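Local structure of glycerate dehydrogenase (6P2I) at residues T10-P13 / S14-N18; T53-K57 / E58-K62; N231-E235 / Q236-S240. The protein is an imine reductase that binds NADP and D-arginine and probably uses NADPH to reduce acyclic imino acids to amino acids. One frame throughout, in Å; residues are numbered along the deposited sequence.

All three contacts are local: each lies where a loop turns into a helix linking two adjacent parallel strands. Contacts 1 and 2 lie on helices that connect strands of the five-stranded sheet, their centres about 27 Å apart, whereas the helix of contact 3 connects strands of the seven-stranded Rossmann-type sheet, about 38 Å from contact 1 between centres. Contact 1 is a surface contact; contacts 2 and 3 are partly buried. Each pairs the apolar residue before the N-cap with one five positions on, L12 with I17, I55 with I60 and I233 with L238, as in a hydrophobic staple. The caps differ: proline at P13 offers its carbonyl alone, T56 adds a hydroxyl, and D234 a carboxylate.

Contact 1. Residues T10-P13 / S14-N18; sequences TYLP and SWVIN
L12 places its CG anti to the backbone N (chi1 -165°), which lays the isobutyl group against the first turn of the helix, where I17 and V16 receive its two methyls. CD2 of L12 comes within 3.7 Å of CG1 of I17, and CD1 of L12 lies the same 3.7 Å from CG1 of V16; both pairs of side chains cross at about a right angle. W15 is turned differently: its CG sits between the backbone N and carbonyl carbon (chi1 78°), a setting that swings the indole back alongside P13, pointing the same way as the proline ring. The touching atoms there are CG of P13 and NE1 of W15, 3.6 Å apart, an oblique approach to the indole. CG2 of V16 also meets CG of P13, at 3.8 Å, while it lies over the centre of the W15 ring.

P13 is the N-cap of helix 14-23, the crossover helix between the neighbouring parallel strands 2-5 and 25-28. Its position before the helix and the packing of L12 on I17 fit a hydrophobic staple, which closes over the helix start. The backbone evidence is the carbonyl of P13: its O accepts from N of I17 at 3.1 Å with a nearly straight N-H...O angle of 168°, the donor lying in the carbonyl plane. A second, weak bond reaches the same O from N of V16.

Farther out, the L12 side chain also rests on F26 and V28 of strand 25-28, and V16 on M287 of helix 280-298. NE1 of W15 donates to the carboxylate of E284, whose other oxygen is hydrogen-bonded to the hydroxyl of Y11. CD of P13 rests over the centre of the Y11 ring.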
loop_
_atom_site.group_PDB
_atom_site.type_symbol
_atom_site.label_atom_id
_atom_site.label_comp_id
_atom_site.label_asym_id
_atom_site.label_seq_id
_atom_site.Cartn_x
_atom_site.Cartn_y
_atom_site.Cartn_z
ATOM N N THR A 10 18.711 -2.229 -18.448
ATOM C CA THR A 10 17.970 -1.217 -17.707
ATOM C C THR A 10 18.917 -0.378 -16.871
ATOM O O THR A 10 18.804 0.857 -16.828
ATOM C CB THR A 10 16.931 -1.873 -16.816
ATOM O OG1 THR A 10 15.894 -2.421 -17.633
ATOM C CG2 THR A 10 16.349 -0.828 -15.846
ATOM N N TYR A 11 19.886 -1.032 -16.234
ATOM C CA TYR A 11 20.785 -0.377 -15.292
ATOM C C TYR A 11 22.160 -1.012 -15.419
ATOM O O TYR A 11 22.294 -2.232 -15.293
ATOM C CB TYR A 11 20.236 -0.507 -13.863
ATOM C CG TYR A 11 21.038 0.219 -12.810
ATOM C CD1 TYR A 11 21.209 1.597 -12.867
ATOM C CD2 TYR A 11 21.614 -0.475 -11.751
ATOM C CE1 TYR A 11 21.946 2.271 -11.901
ATOM C CE2 TYR A 11 22.347 0.187 -10.778
ATOM C CZ TYR A 11 22.508 1.553 -10.856
ATOM O OH TYR A 11 23.228 2.219 -9.892
ATOM N N LEU A 12 23.168 -0.190 -15.702
ATOM C CA LEU A 12 24.545 -0.657 -15.837
ATOM C C LEU A 12 25.445 0.552 -15.652
ATOM O O LEU A 12 25.965 1.123 -16.621
ATOM C CB LEU A 12 24.788 -1.348 -17.183
ATOM C CG LEU A 12 26.095 -2.162 -17.232
ATOM C CD1 LEU A 12 25.986 -3.462 -16.409
ATOM C CD2 LEU A 12 26.503 -2.467 -18.678
ATOM N N PRO A 13 25.650 0.966 -14.408
ATOM C CA PRO A 13 26.386 2.202 -14.146
ATOM C C PRO A 13 27.864 2.031 -14.438
ATOM O O PRO A 13 28.370 0.917 -14.603
ATOM C CB PRO A 13 26.130 2.449 -12.656
ATOM C CG PRO A 13 25.876 1.083 -12.096
ATOM C CD PRO A 13 25.179 0.304 -13.179
ATOM N N SER A 14 28.555 3.175 -14.494
ATOM C CA SER A 14 29.966 3.191 -14.866
ATOM C C SER A 14 30.801 2.294 -13.965
ATOM O O SER A 14 31.732 1.629 -14.439
ATOM C CB SER A 14 30.506 4.620 -14.822
ATOM O OG SER A 14 29.897 5.426 -15.814
ATOM N N TRP A 15 30.508 2.280 -12.659
ATOM C CA TRP A 15 31.350 1.494 -11.763
ATOM C C TRP A 15 31.274 0.009 -12.094
ATOM O O TRP A 15 32.279 -0.703 -11.973
ATOM C CB TRP A 15 30.992 1.764 -10.299
ATOM C CG TRP A 15 29.769 1.096 -9.741
ATOM C CD1 TRP A 15 28.533 1.663 -9.569
ATOM C CD2 TRP A 15 29.675 -0.234 -9.212
ATOM N NE1 TRP A 15 27.669 0.759 -8.986
ATOM C CE2 TRP A 15 28.345 -0.410 -8.751
ATOM C CE3 TRP A 15 30.577 -1.297 -9.088
ATOM C CZ2 TRP A 15 27.898 -1.605 -8.191
ATOM C CZ3 TRP A 15 30.130 -2.485 -8.525
ATOM C CH2 TRP A 15 28.804 -2.630 -8.084
ATOM N N VAL A 16 30.123 -0.455 -12.576
ATOM C CA VAL A 16 29.981 -1.857 -12.954
ATOM C C VAL A 16 30.688 -2.132 -14.268
ATOM O O VAL A 16 31.361 -3.155 -14.416
ATOM C CB VAL A 16 28.498 -2.243 -13.031
ATOM C CG1 VAL A 16 28.347 -3.666 -13.551
ATOM C CG2 VAL A 16 27.849 -2.102 -11.666
ATOM N N ILE A 17 30.530 -1.238 -15.247
ATOM C CA ILE A 17 31.259 -1.395 -16.504
ATOM C C ILE A 17 32.755 -1.456 -16.240
ATOM O O ILE A 17 33.466 -2.305 -16.796
ATOM C CB ILE A 17 30.893 -0.259 -17.477
ATOM C CG1 ILE A 17 29.414 -0.364 -17.857
ATOM C CG2 ILE A 17 31.795 -0.292 -18.726
ATOM C CD1 ILE A 17 28.883 0.841 -18.602
ATOM N N ASN A 18 33.262 -0.574 -15.376
ATOM C CA ASN A 18 34.692 -0.590 -15.075
ATOM C C ASN A 18 35.087 -1.880 -14.365
ATOM O O ASN A 18 36.129 -2.472 -14.666
ATOM C CB ASN A 18 35.064 0.621 -14.216
ATOM C CG ASN A 18 34.890 1.938 -14.954
ATOM O OD1 ASN A 18 34.947 1.982 -16.182
ATOM N ND2 ASN A 18 34.690 3.021 -14.204
#

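Contact 2. Residues T53-K57 / E58-K62; sequences TSITK and EMIEK
T56 and M59 meet in a capping box at the start of helix 57-60. N of M59 donates to OG1 of T56 at 3.3 Å with an N-H...O angle of 158°. In return, N of T56 points at SD of M59, a nearly straight (172°) but weak bond of 3.6 Å in which sulfur takes the acceptor's place. The torsion that sets OG1 between T56's own backbone N and carbonyl carbon (chi1 66°) turns it to the amide of M59. The same residue starts the helical ladder: its O accepts from N of I60 at 2.8 Å.

Next to the cap, CG2 of I55 packs on CG1 of I60 at 3.6 Å, the two side chains at about a right angle, a hydrophobic staple. Separately, CE of M59 is in van der Waals contact with the carbonyl O of S54 at 3.3 Å. I55 is fixed from outside by backbone hydrogen bonds to Y78 and D80, and M59 is backed by E35 and A38 of helix 35-43.

On the solvent side K57 runs obliquely across E61: its methylene CE meets OE2 of E61 at 3.1 Å, while NZ of K57 stays 4.0 Å from that OE2, beyond a salt bridge. Their attraction is therefore probably modest, and the polar bonds across the segments are two amide-to-carbonyl bonds, the hydroxyl cap and the weak sulfur bond.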
loop_
_atom_site.group_PDB
_atom_site.type_symbol
_atom_site.label_atom_id
_atom_site.label_comp_id
_atom_site.label_asym_id
_atom_site.label_seq_id
_atom_site.Cartn_x
_atom_site.Cartn_y
_atom_site.Cartn_z
ATOM N N THR A 53 16.169 -10.949 -24.322
ATOM C CA THR A 53 16.114 -11.687 -25.570
ATOM C C THR A 53 15.815 -13.153 -25.319
ATOM O O THR A 53 16.520 -13.813 -24.553
ATOM C CB THR A 53 17.436 -11.525 -26.320
ATOM O OG1 THR A 53 17.644 -10.132 -26.556
ATOM C CG2 THR A 53 17.425 -12.285 -27.642
ATOM N N SER A 54 14.785 -13.658 -25.991
ATOM C CA SER A 54 14.503 -15.084 -25.958
ATOM C C SER A 54 15.646 -15.858 -26.593
ATOM O O SER A 54 16.150 -15.488 -27.659
ATOM C CB SER A 54 13.198 -15.378 -26.691
ATOM O OG SER A 54 12.098 -14.935 -25.916
ATOM N N ILE A 55 16.057 -16.937 -25.941
ATOM C CA ILE A 55 17.111 -17.805 -26.456
ATOM C C ILE A 55 16.508 -19.198 -26.565
ATOM O O ILE A 55 16.312 -19.891 -25.559
ATOM C CB ILE A 55 18.371 -17.785 -25.581
ATOM C CG1 ILE A 55 18.952 -16.368 -25.566
ATOM C CG2 ILE A 55 19.388 -18.787 -26.103
ATOM C CD1 ILE A 55 20.163 -16.167 -24.661
ATOM N N THR A 56 16.201 -19.606 -27.790
ATOM C CA THR A 56 15.478 -20.834 -28.071
ATOM C C THR A 56 16.438 -21.963 -28.418
ATOM O O THR A 56 17.611 -21.751 -28.740
ATOM C CB THR A 56 14.499 -20.623 -29.226
ATOM O OG1 THR A 56 15.241 -20.369 -30.428
ATOM C CG2 THR A 56 13.586 -19.440 -28.940
ATOM N N LYS A 57 15.905 -23.188 -28.374
ATOM C CA LYS A 57 16.704 -24.348 -28.748
ATOM C C LYS A 57 17.235 -24.211 -30.170
ATOM O O LYS A 57 18.395 -24.536 -30.437
ATOM C CB LYS A 57 15.876 -25.627 -28.595
ATOM C CG LYS A 57 16.465 -26.842 -29.284
ATOM C CD LYS A 57 15.383 -27.783 -29.789
ATOM C CE LYS A 57 15.988 -28.984 -30.510
ATOM N NZ LYS A 57 15.573 -30.288 -29.923
ATOM N N GLU A 58 16.408 -23.703 -31.086
ATOM C CA GLU A 58 16.851 -23.526 -32.467
ATOM C C GLU A 58 18.046 -22.582 -32.546
ATOM O O GLU A 58 18.963 -22.793 -33.352
ATOM C CB GLU A 58 15.697 -23.000 -33.319
ATOM C CG GLU A 58 14.559 -23.997 -33.543
ATOM C CD GLU A 58 13.691 -24.213 -32.306
ATOM O OE1 GLU A 58 13.051 -25.280 -32.215
ATOM O OE2 GLU A 58 13.655 -23.330 -31.419
ATOM N N MET A 59 18.044 -21.533 -31.715
ATOM C CA MET A 59 19.180 -20.619 -31.623
ATOM C C MET A 59 20.395 -21.292 -31.000
ATOM O O MET A 59 21.520 -21.123 -31.482
ATOM C CB MET A 59 18.801 -19.382 -30.800
ATOM C CG MET A 59 17.823 -18.452 -31.480
ATOM S SD MET A 59 17.076 -17.291 -30.336
ATOM C CE MET A 59 18.506 -16.310 -29.874
ATOM N N ILE A 60 20.191 -22.036 -29.912
ATOM C CA ILE A 60 21.309 -22.629 -29.181
ATOM C C ILE A 60 22.047 -23.645 -30.040
ATOM O O ILE A 60 23.277 -23.766 -29.956
ATOM C CB ILE A 60 20.789 -23.244 -27.862
ATOM C CG1 ILE A 60 20.262 -22.139 -26.943
ATOM C CG2 ILE A 60 21.870 -24.054 -27.161
ATOM C CD1 ILE A 60 19.182 -22.593 -25.987
ATOM N N GLU A 61 21.331 -24.367 -30.904
ATOM C CA GLU A 61 21.997 -25.302 -31.801
ATOM C C GLU A 61 22.952 -24.598 -32.757
ATOM O O GLU A 61 23.889 -25.230 -33.255
ATOM C CB GLU A 61 20.950 -26.105 -32.570
ATOM C CG GLU A 61 20.001 -26.862 -31.651
ATOM C CD GLU A 61 19.054 -27.789 -32.387
ATOM O OE1 GLU A 61 18.555 -27.404 -33.466
ATOM O OE2 GLU A 61 18.815 -28.908 -31.884
ATOM N N LYS A 62 22.757 -23.301 -33.003
ATOM C CA LYS A 62 23.619 -22.534 -33.895
ATOM C C LYS A 62 24.717 -21.775 -33.161
ATOM O O LYS A 62 25.542 -21.124 -33.809
ATOM C CB LYS A 62 22.778 -21.555 -34.718
ATOM C CG LYS A 62 21.782 -22.232 -35.657
ATOM C CD LYS A 62 20.765 -21.242 -36.208
ATOM C CE LYS A 62 19.753 -21.940 -37.102
ATOM N NZ LYS A 62 18.637 -21.037 -37.499
#

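Contact 3. Residues N231-E235 / Q236-S240; sequences NLIDE and QALYS
D234 and E235 open the helix through their carbonyls: O of D234 takes the N-H of L238 at 2.9 Å, in the carbonyl plane, and O of E235 takes that of Y239 at 2.9 Å, with the donor tilted 27° from the plane. This is an N-capped helix start in the Rossmann-type half of the protein, within the NAD-binding domain of the D-isomer specific 2-hydroxyacid dehydrogenase family. Helix 235-243 crosses from strand 223-226 to its parallel neighbour 249-252.

The cap itself is the side chain of D234. With CG anti to the backbone N (chi1 -174°), the carboxylate folds forward over the first turn, and its OD1 accepts from N of A237 at 3.0 Å. The N-H meets OD1 from above the carboxylate plane, 56° out of it, rather than within it. The methyl of A237 completes the fit, its CB lying 3.5 Å from CG of D234. A negative group placed here faces the amino end of the helix, whose dipole would be expected to stabilise its charge.

On the sheet side, I233 and L238 form a hydrophobic staple. CD1 of I233 meets CD2 of L238 at 3.9 Å, and CG2 of I233 lies equally close to CB of L238. Both side chains also touch L224, and I233 and A237 share L215; these contacts join the helix start to strand 223-226 and helix 212-215. The carboxylate of E235 has its partners outside the two segments: OE2 is hydrogen-bonded to OG1 of T256 and ND2 of N261. One residue further along the ladder, N of S240 donates to O of Q236 at 3.2 Å, and OG of S240 adds a weak bond to that oxygen at 3.5 Å.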
loop_
_atom_site.group_PDB
_atom_site.type_symbol
_atom_site.label_atom_id
_atom_site.label_comp_id
_atom_site.label_asym_id
_atom_site.label_seq_id
_atom_site.Cartn_x
_atom_site.Cartn_y
_atom_site.Cartn_z
ATOM N N ASN A 231 0.808 -15.165 -17.854
ATOM C CA ASN A 231 0.526 -16.497 -18.374
ATOM C C ASN A 231 0.271 -17.539 -17.294
ATOM O O ASN A 231 -0.135 -18.658 -17.629
ATOM C CB ASN A 231 1.705 -16.939 -19.242
ATOM C CG ASN A 231 2.249 -15.806 -20.081
ATOM O OD1 ASN A 231 2.966 -14.924 -19.582
ATOM N ND2 ASN A 231 1.891 -15.802 -21.359
ATOM N N LEU A 232 0.519 -17.216 -16.023
ATOM C CA LEU A 232 0.207 -18.143 -14.942
ATOM C C LEU A 232 -1.289 -18.281 -14.730
ATOM O O LEU A 232 -1.725 -19.233 -14.076
ATOM C CB LEU A 232 0.858 -17.676 -13.636
ATOM C CG LEU A 232 2.384 -17.618 -13.627
ATOM C CD1 LEU A 232 2.860 -17.012 -12.345
ATOM C CD2 LEU A 232 2.964 -19.016 -13.790
ATOM N N ILE A 233 -2.077 -17.345 -15.250
ATOM C CA ILE A 233 -3.516 -17.282 -15.018
ATOM C C ILE A 233 -4.235 -17.503 -16.339
ATOM O O ILE A 233 -3.756 -17.066 -17.391
ATOM C CB ILE A 233 -3.925 -15.921 -14.417
ATOM C CG1 ILE A 233 -3.050 -15.583 -13.205
ATOM C CG2 ILE A 233 -5.409 -15.911 -14.070
ATOM C CD1 ILE A 233 -3.341 -14.210 -12.606
ATOM N N ASP A 234 -5.383 -18.185 -16.284
ATOM C CA ASP A 234 -6.329 -18.119 -17.392
ATOM C C ASP A 234 -6.848 -16.688 -17.455
ATOM O O ASP A 234 -7.814 -16.337 -16.766
ATOM C CB ASP A 234 -7.472 -19.123 -17.208
ATOM C CG ASP A 234 -8.415 -19.186 -18.406
ATOM O OD1 ASP A 234 -8.624 -18.160 -19.096
ATOM O OD2 ASP A 234 -8.972 -20.278 -18.646
ATOM N N GLU A 235 -6.200 -15.850 -18.266
ATOM C CA GLU A 235 -6.468 -14.417 -18.207
ATOM C C GLU A 235 -7.869 -14.076 -18.690
ATOM O O GLU A 235 -8.483 -13.130 -18.180
ATOM C CB GLU A 235 -5.431 -13.662 -19.025
ATOM C CG GLU A 235 -5.349 -12.198 -18.694
ATOM C CD GLU A 235 -4.234 -11.521 -19.450
ATOM O OE1 GLU A 235 -3.165 -11.314 -18.839
ATOM O OE2 GLU A 235 -4.430 -11.230 -20.658
ATOM N N GLN A 236 -8.385 -14.825 -19.668
ATOM C CA GLN A 236 -9.760 -14.620 -20.105
ATOM C C GLN A 236 -10.737 -14.941 -18.986
ATOM O O GLN A 236 -11.720 -14.217 -18.783
ATOM C CB GLN A 236 -10.058 -15.473 -21.340
ATOM C CG GLN A 236 -9.442 -14.933 -22.616
ATOM C CD GLN A 236 -9.974 -15.622 -23.852
ATOM O OE1 GLN A 236 -10.171 -16.838 -23.865
ATOM N NE2 GLN A 236 -10.224 -14.844 -24.900
ATOM N N ALA A 237 -10.487 -16.024 -18.246
ATOM C CA ALA A 237 -11.351 -16.343 -17.114
ATOM C C ALA A 237 -11.242 -15.280 -16.030
ATOM O O ALA A 237 -12.245 -14.930 -15.396
ATOM C CB ALA A 237 -11.008 -17.720 -16.549
ATOM N N LEU A 238 -10.036 -14.750 -15.807
ATOM C CA LEU A 238 -9.871 -13.694 -14.813
ATOM C C LEU A 238 -10.644 -12.447 -15.213
ATOM O O LEU A 238 -11.264 -11.791 -14.366
ATOM C CB LEU A 238 -8.386 -13.377 -14.620
ATOM C CG LEU A 238 -8.041 -12.300 -13.579
ATOM C CD1 LEU A 238 -8.690 -12.604 -12.232
ATOM C CD2 LEU A 238 -6.536 -12.124 -13.413
ATOM N N TYR A 239 -10.625 -12.103 -16.504
ATOM C CA TYR A 239 -11.410 -10.966 -16.969
ATOM C C TYR A 239 -12.886 -11.145 -16.631
ATOM O O TYR A 239 -13.528 -10.222 -16.119
ATOM C CB TYR A 239 -11.230 -10.762 -18.474
ATOM C CG TYR A 239 -12.174 -9.711 -19.003
ATOM C CD1 TYR A 239 -11.963 -8.364 -18.730
ATOM C CD2 TYR A 239 -13.310 -10.066 -19.719
ATOM C CE1 TYR A 239 -12.843 -7.397 -19.186
ATOM C CE2 TYR A 239 -14.193 -9.107 -20.178
ATOM C CZ TYR A 239 -13.953 -7.772 -19.906
ATOM O OH TYR A 239 -14.825 -6.808 -20.360
ATOM N N SER A 240 -13.437 -12.332 -16.912
ATOM C CA SER A 240 -14.845 -12.588 -16.624
ATOM C C SER A 240 -15.132 -12.496 -15.132
ATOM O O SER A 240 -16.170 -11.963 -14.725
ATOM C CB SER A 240 -15.254 -13.960 -17.163
ATOM O OG SER A 240 -15.185 -13.984 -18.578
#